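Local coordinates for aminotransferase, class V family protein (Trichomonas vaginalis, PDB 5F8V), which probably transfers an amino group between O-phospho-L-serine and 2-oxoglutarate in serine biosynthesis, using pyridoxal 5'-phosphate as cofactor, at residues V281-R294 with R300-E314. Residues are numbered along the deposited sequence; the frame is centred on the assembly and turned at random.
Sequences VYEAIDSNPNFVNR and RSRMNMPFFRPDGYE
N293 OD1 is gripped by two nitrogens of R300, NE at 2.9 Å and NH2 at 3.0 Å, both from the same face of the amide and well above its plane, and by the backbone N of I295 just beyond. The amide stands steeply across the guanidinium plane. With CG anti to the backbone N (chi1 166°), the N293 amide also sends ND2 to P306 O, 2.8 Å away and almost straight at 175°. Beyond N293, the R300 guanidinium meets D286 end-on in a salt bridge: NH1 lies 2.8 Å from OD2 and NH2 bonds OD1, each oxygen approached on its syn side. The extended R300 chain slides along Y282, its CD over one ring face in a CH-pi contact (3.7 Å to the centroid), while M305 CG presses on the opposite face. Y282 OH donates to S301 O on a lone pair, at 2.7 Å. These contacts tie the end of helix 267-286 and the loop after it to strand 304-307 and its lead-in, in the smaller C-terminal domain of the fold type I aminotransferase architecture; the axes of 281-286 and 304-307 run nearly parallel, 9.8 Å apart at closest approach. Past the helix, V292 and F308 form a single antiparallel hydrogen-bonded bridge. F307 and F291 make an offset edge-to-face pair, the edge of F307 toward the face of F291, planes at 82°; F307 also packs on I285 and on F324 of helix 318-329, while M365 of helix 355-367 covers I285 and F291. Y313 is sandwiched between F308 CD2 and R294 CD; its OH accepts from R294 N, and R294 NH2 forms a salt bridge with E314 OE2 on its anti side, 2.8 Å.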
loop_
_atom_site.group_PDB
_atom_site.type_symbol
_atom_site.label_atom_id
_atom_site.label_comp_id
_atom_site.label_asym_id
_atom_site.label_seq_id
_atom_site.Cartn_x
_atom_site.Cartn_y
_atom_site.Cartn_z
ATOM N N VAL A 281 14.574 27.621 12.943
ATOM C CA VAL A 281 15.398 27.139 11.828
ATOM C C VAL A 281 15.663 28.291 10.850
ATOM O O VAL A 281 16.797 28.466 10.413
ATOM C CB VAL A 281 14.783 25.928 11.085
ATOM C CG1 VAL A 281 15.634 25.527 9.892
ATOM C CG2 VAL A 281 14.601 24.732 12.012
ATOM N N TYR A 282 14.628 29.077 10.528
ATOM C CA TYR A 282 14.782 30.201 9.590
ATOM C C TYR A 282 15.651 31.323 10.138
ATOM O O TYR A 282 16.420 31.917 9.390
ATOM C CB TYR A 282 13.419 30.763 9.125
ATOM C CG TYR A 282 12.724 29.873 8.120
ATOM C CD1 TYR A 282 13.333 29.563 6.909
ATOM C CD2 TYR A 282 11.452 29.329 8.375
ATOM C CE1 TYR A 282 12.716 28.751 5.981
ATOM C CE2 TYR A 282 10.820 28.511 7.438
ATOM C CZ TYR A 282 11.461 28.228 6.235
ATOM O OH TYR A 282 10.889 27.411 5.273
ATOM N N GLU A 283 15.523 31.621 11.427
ATOM C CA GLU A 283 16.407 32.593 12.071
ATOM C C GLU A 283 17.871 32.091 12.105
ATOM O O GLU A 283 18.780 32.895 11.978
ATOM C CB GLU A 283 15.889 33.004 13.466
ATOM C CG GLU A 283 16.816 33.879 14.321
ATOM C CD GLU A 283 17.166 35.242 13.709
ATOM O OE1 GLU A 283 17.188 35.397 12.468
ATOM O OE2 GLU A 283 17.448 36.183 14.486
ATOM N N ALA A 284 18.088 30.780 12.240
ATOM C CA ALA A 284 19.436 30.208 12.121
ATOM C C ALA A 284 19.986 30.321 10.682
ATOM O O ALA A 284 21.183 30.560 10.495
ATOM C CB ALA A 284 19.460 28.764 12.596
ATOM N N ILE A 285 19.118 30.163 9.679
ATOM C CA ILE A 285 19.514 30.392 8.291
ATOM C C ILE A 285 19.839 31.881 8.087
ATOM O O ILE A 285 20.984 32.230 7.805
ATOM C CB ILE A 285 18.430 29.937 7.284
ATOM C CG1 ILE A 285 18.244 28.414 7.335
ATOM C CG2 ILE A 285 18.780 30.388 5.865
ATOM C CD1 ILE A 285 16.922 27.932 6.769
ATOM N N ASP A 286 18.836 32.736 8.283
ATOM C CA ASP A 286 18.899 34.164 7.911
ATOM C C ASP A 286 19.997 34.959 8.623
ATOM O O ASP A 286 20.649 35.807 8.002
ATOM C CB ASP A 286 17.547 34.857 8.148
ATOM C CG ASP A 286 16.459 34.404 7.171
ATOM O OD1 ASP A 286 16.751 33.726 6.172
ATOM O OD2 ASP A 286 15.279 34.730 7.411
ATOM N N SER A 287 20.207 34.677 9.906
ATOM C CA SER A 287 21.183 35.412 10.719
ATOM C C SER A 287 22.640 34.974 10.529
ATOM O O SER A 287 23.533 35.569 11.127
ATOM C CB SER A 287 20.824 35.301 12.203
ATOM O OG SER A 287 21.066 33.994 12.684
ATOM N N ASN A 288 22.872 33.941 9.718
ATOM C CA ASN A 288 24.187 33.355 9.530
ATOM C C ASN A 288 24.656 33.572 8.090
ATOM O O ASN A 288 23.984 33.132 7.175
ATOM C CB ASN A 288 24.107 31.855 9.846
ATOM C CG ASN A 288 25.467 31.187 9.915
ATOM O OD1 ASN A 288 26.410 31.591 9.241
ATOM N ND2 ASN A 288 25.567 30.137 10.718
ATOM N N PRO A 289 25.834 34.213 7.885
ATOM C CA PRO A 289 26.333 34.435 6.508
ATOM C C PRO A 289 26.674 33.167 5.703
ATOM O O PRO A 289 26.757 33.239 4.478
ATOM C CB PRO A 289 27.601 35.279 6.725
ATOM C CG PRO A 289 28.061 34.918 8.095
ATOM C CD PRO A 289 26.789 34.733 8.887
ATOM N N ASN A 290 26.859 32.026 6.365
ATOM C CA ASN A 290 27.151 30.771 5.658
ATOM C C ASN A 290 25.955 30.074 5.006
ATOM O O ASN A 290 26.148 29.142 4.212
ATOM C CB ASN A 290 27.845 29.797 6.605
ATOM C CG ASN A 290 29.174 30.330 7.096
ATOM O OD1 ASN A 290 30.090 30.542 6.297
ATOM N ND2 ASN A 290 29.287 30.566 8.404
ATOM N N PHE A 291 24.735 30.507 5.340
ATOM C CA PHE A 291 23.514 29.866 4.843
ATOM C C PHE A 291 22.515 30.895 4.291
ATOM O O PHE A 291 22.405 32.013 4.804
ATOM C CB PHE A 291 22.854 29.032 5.956
ATOM C CG PHE A 291 23.783 28.042 6.618
ATOM C CD1 PHE A 291 24.141 26.861 5.975
ATOM C CD2 PHE A 291 24.293 28.287 7.886
ATOM C CE1 PHE A 291 24.993 25.946 6.581
ATOM C CE2 PHE A 291 25.143 27.367 8.504
ATOM C CZ PHE A 291 25.491 26.202 7.850
ATOM N N VAL A 292 21.792 30.496 3.246
ATOM C CA VAL A 292 20.751 31.328 2.628
ATOM C C VAL A 292 19.517 30.504 2.260
ATOM O O VAL A 292 19.633 29.340 1.872
ATOM C CB VAL A 292 21.260 32.028 1.339
ATOM C CG1 VAL A 292 22.442 32.935 1.649
ATOM C CG2 VAL A 292 21.624 31.018 0.246
ATOM N N ASN A 293 18.346 31.123 2.391
ATOM C CA ASN A 293 17.087 30.586 1.874
ATOM C C ASN A 293 16.389 31.741 1.176
ATOM O O ASN A 293 16.247 32.813 1.762
ATOM C CB ASN A 293 16.218 30.017 3.008
ATOM C CG ASN A 293 14.764 29.761 2.583
ATOM O OD1 ASN A 293 14.013 30.696 2.297
ATOM N ND2 ASN A 293 14.356 28.496 2.578
ATOM N N ARG A 294 15.936 31.494 -0.052
ATOM C CA ARG A 294 15.407 32.534 -0.955
ATOM C C ARG A 294 13.893 32.720 -0.895
ATOM O O ARG A 294 13.374 33.662 -1.485
ATOM C CB ARG A 294 15.754 32.201 -2.420
ATOM C CG ARG A 294 17.030 32.831 -2.933
ATOM C CD ARG A 294 17.192 32.564 -4.421
ATOM N NE ARG A 294 18.582 32.678 -4.859
ATOM C CZ ARG A 294 19.028 32.363 -6.075
ATOM N NH1 ARG A 294 18.201 31.915 -7.017
ATOM N NH2 ARG A 294 20.324 32.494 -6.351
ATOM N N ARG A 300 7.129 30.733 3.004
ATOM C CA ARG A 300 8.051 29.791 3.643
ATOM C C ARG A 300 7.320 28.649 4.350
ATOM O O ARG A 300 6.438 28.880 5.173
ATOM C CB ARG A 300 8.990 30.495 4.620
ATOM C CG ARG A 300 10.194 31.118 3.940
ATOM C CD ARG A 300 11.106 31.825 4.929
ATOM N NE ARG A 300 12.442 32.055 4.364
ATOM C CZ ARG A 300 13.425 32.703 4.983
ATOM N NH1 ARG A 300 13.247 33.220 6.196
ATOM N NH2 ARG A 300 14.603 32.844 4.380
ATOM N N SER A 301 7.704 27.421 4.005
ATOM C CA SER A 301 7.150 26.224 4.608
ATOM C C SER A 301 7.533 26.102 6.078
ATOM O O SER A 301 8.668 26.411 6.464
ATOM C CB SER A 301 7.625 24.991 3.843
ATOM O OG SER A 301 7.190 23.783 4.431
ATOM N N ARG A 302 6.567 25.661 6.890
ATOM C CA ARG A 302 6.832 25.292 8.273
ATOM C C ARG A 302 7.425 23.889 8.358
ATOM O O ARG A 302 8.015 23.550 9.370
ATOM C CB ARG A 302 5.552 25.319 9.120
ATOM C CG ARG A 302 4.842 26.669 9.201
ATOM C CD ARG A 302 3.367 26.529 9.589
ATOM N NE ARG A 302 2.705 25.573 8.700
ATOM C CZ ARG A 302 2.146 24.415 9.058
ATOM N NH1 ARG A 302 2.041 24.048 10.335
ATOM N NH2 ARG A 302 1.643 23.621 8.108
ATOM N N MET A 303 7.230 23.075 7.318
ATOM C CA MET A 303 7.535 21.644 7.340
ATOM C C MET A 303 8.881 21.295 6.704
ATOM O O MET A 303 9.546 20.366 7.148
ATOM C CB MET A 303 6.441 20.867 6.600
ATOM C CG MET A 303 5.026 20.994 7.164
ATOM S SD MET A 303 4.779 20.092 8.717
ATOM C CE MET A 303 5.074 21.415 9.881
ATOM N N ASN A 304 9.260 22.013 5.646
ATOM C CA ASN A 304 10.488 21.729 4.905
ATOM C C ASN A 304 11.242 23.029 4.678
ATOM O O ASN A 304 10.722 23.957 4.053
ATOM C CB ASN A 304 10.162 21.056 3.572
ATOM C CG ASN A 304 9.263 19.837 3.731
ATOM O OD1 ASN A 304 8.034 19.954 3.670
ATOM N ND2 ASN A 304 9.868 18.665 3.985
ATOM N N MET A 305 12.462 23.095 5.201
ATOM C CA MET A 305 13.249 24.310 5.207
ATOM C C MET A 305 14.531 24.062 4.437
ATOM O O MET A 305 15.541 23.711 5.042
ATOM C CB MET A 305 13.558 24.707 6.656
ATOM C CG MET A 305 12.346 25.273 7.373
ATOM S SD MET A 305 12.049 24.633 9.011
ATOM C CE MET A 305 11.090 23.165 8.668
ATOM N N PRO A 306 14.491 24.220 3.093
ATOM C CA PRO A 306 15.749 24.151 2.357
ATOM C C PRO A 306 16.644 25.335 2.697
ATOM O O PRO A 306 16.164 26.397 3.110
ATOM C CB PRO A 306 15.333 24.167 0.878
ATOM C CG PRO A 306 13.916 24.611 0.852
ATOM C CD PRO A 306 13.324 24.389 2.210
ATOM N N PHE A 307 17.944 25.116 2.578
ATOM C CA PHE A 307 18.926 26.190 2.688
ATOM C C PHE A 307 20.224 25.750 2.032
ATOM O O PHE A 307 20.477 24.561 1.860
ATOM C CB PHE A 307 19.130 26.650 4.140
ATOM C CG PHE A 307 19.582 25.572 5.093
ATOM C CD1 PHE A 307 18.670 24.683 5.654
ATOM C CD2 PHE A 307 20.916 25.486 5.487
ATOM C CE1 PHE A 307 19.079 23.716 6.557
ATOM C CE2 PHE A 307 21.337 24.514 6.386
ATOM C CZ PHE A 307 20.420 23.632 6.930
ATOM N N PHE A 308 21.022 26.727 1.635
ATOM C CA PHE A 308 22.172 26.488 0.783
ATOM C C PHE A 308 23.393 27.241 1.256
ATOM O O PHE A 308 23.301 28.186 2.035
ATOM C CB PHE A 308 21.842 26.917 -0.646
ATOM C CG PHE A 308 20.735 26.130 -1.268
ATOM C CD1 PHE A 308 21.014 25.031 -2.067
ATOM C CD2 PHE A 308 19.412 26.495 -1.065
ATOM C CE1 PHE A 308 19.986 24.296 -2.642
ATOM C CE2 PHE A 308 18.382 25.761 -1.628
ATOM C CZ PHE A 308 18.669 24.660 -2.418
ATOM N N ARG A 309 24.542 26.821 0.736
ATOM C CA ARG A 309 25.754 27.637 0.781
ATOM C C ARG A 309 25.390 28.975 0.128
ATOM O O ARG A 309 24.470 29.011 -0.693
ATOM C CB ARG A 309 26.886 26.979 -0.015
ATOM C CG ARG A 309 27.434 25.700 0.588
ATOM C CD ARG A 309 28.420 24.983 -0.328
ATOM N NE ARG A 309 27.838 24.705 -1.646
ATOM C CZ ARG A 309 28.032 25.430 -2.755
ATOM N NH1 ARG A 309 28.824 26.508 -2.764
ATOM N NH2 ARG A 309 27.411 25.079 -3.877
ATOM N N PRO A 310 26.109 30.065 0.463
ATOM C CA PRO A 310 25.731 31.410 -0.014
ATOM C C PRO A 310 25.414 31.547 -1.519
ATOM O O PRO A 310 24.519 32.320 -1.889
ATOM C CB PRO A 310 26.950 32.260 0.362
ATOM C CG PRO A 310 27.523 31.570 1.543
ATOM C CD PRO A 310 27.366 30.111 1.235
ATOM N N ASP A 311 26.123 30.789 -2.358
ATOM C CA ASP A 311 25.907 30.777 -3.813
ATOM C C ASP A 311 25.344 29.441 -4.320
ATOM O O ASP A 311 25.446 29.123 -5.507
ATOM C CB ASP A 311 27.220 31.137 -4.547
ATOM C CG ASP A 311 28.410 30.255 -4.138
ATOM O OD1 ASP A 311 28.198 29.105 -3.685
ATOM O OD2 ASP A 311 29.568 30.724 -4.262
ATOM N N GLY A 312 24.715 28.675 -3.429
ATOM C CA GLY A 312 24.347 27.287 -3.723
ATOM C C GLY A 312 23.138 27.069 -4.621
ATOM O O GLY A 312 22.938 25.958 -5.121
ATOM N N TYR A 313 22.321 28.105 -4.825
ATOM C CA TYR A 313 21.130 27.973 -5.685
ATOM C C TYR A 313 21.508 27.750 -7.150
ATOM O O TYR A 313 21.019 26.818 -7.783
ATOM C CB TYR A 313 20.199 29.189 -5.549
ATOM C CG TYR A 313 19.195 29.081 -4.422
ATOM C CD1 TYR A 313 18.034 28.317 -4.564
ATOM C CD2 TYR A 313 19.393 29.755 -3.220
ATOM C CE1 TYR A 313 17.097 28.224 -3.536
ATOM C CE2 TYR A 313 18.470 29.664 -2.186
ATOM C CZ TYR A 313 17.325 28.898 -2.346
ATOM O OH TYR A 313 16.423 28.829 -1.309
ATOM N N GLU A 314 22.398 28.597 -7.661
ATOM C CA GLU A 314 22.823 28.559 -9.061
ATOM C C GLU A 314 24.227 27.958 -9.296
ATOM O O GLU A 314 24.541 27.592 -10.429
ATOM C CB GLU A 314 22.730 29.974 -9.648
ATOM C CG GLU A 314 21.301 30.519 -9.647
ATOM C CD GLU A 314 21.213 32.007 -9.936
ATOM O OE1 GLU A 314 21.765 32.450 -10.966
ATOM O OE2 GLU A 314 20.574 32.733 -9.137
#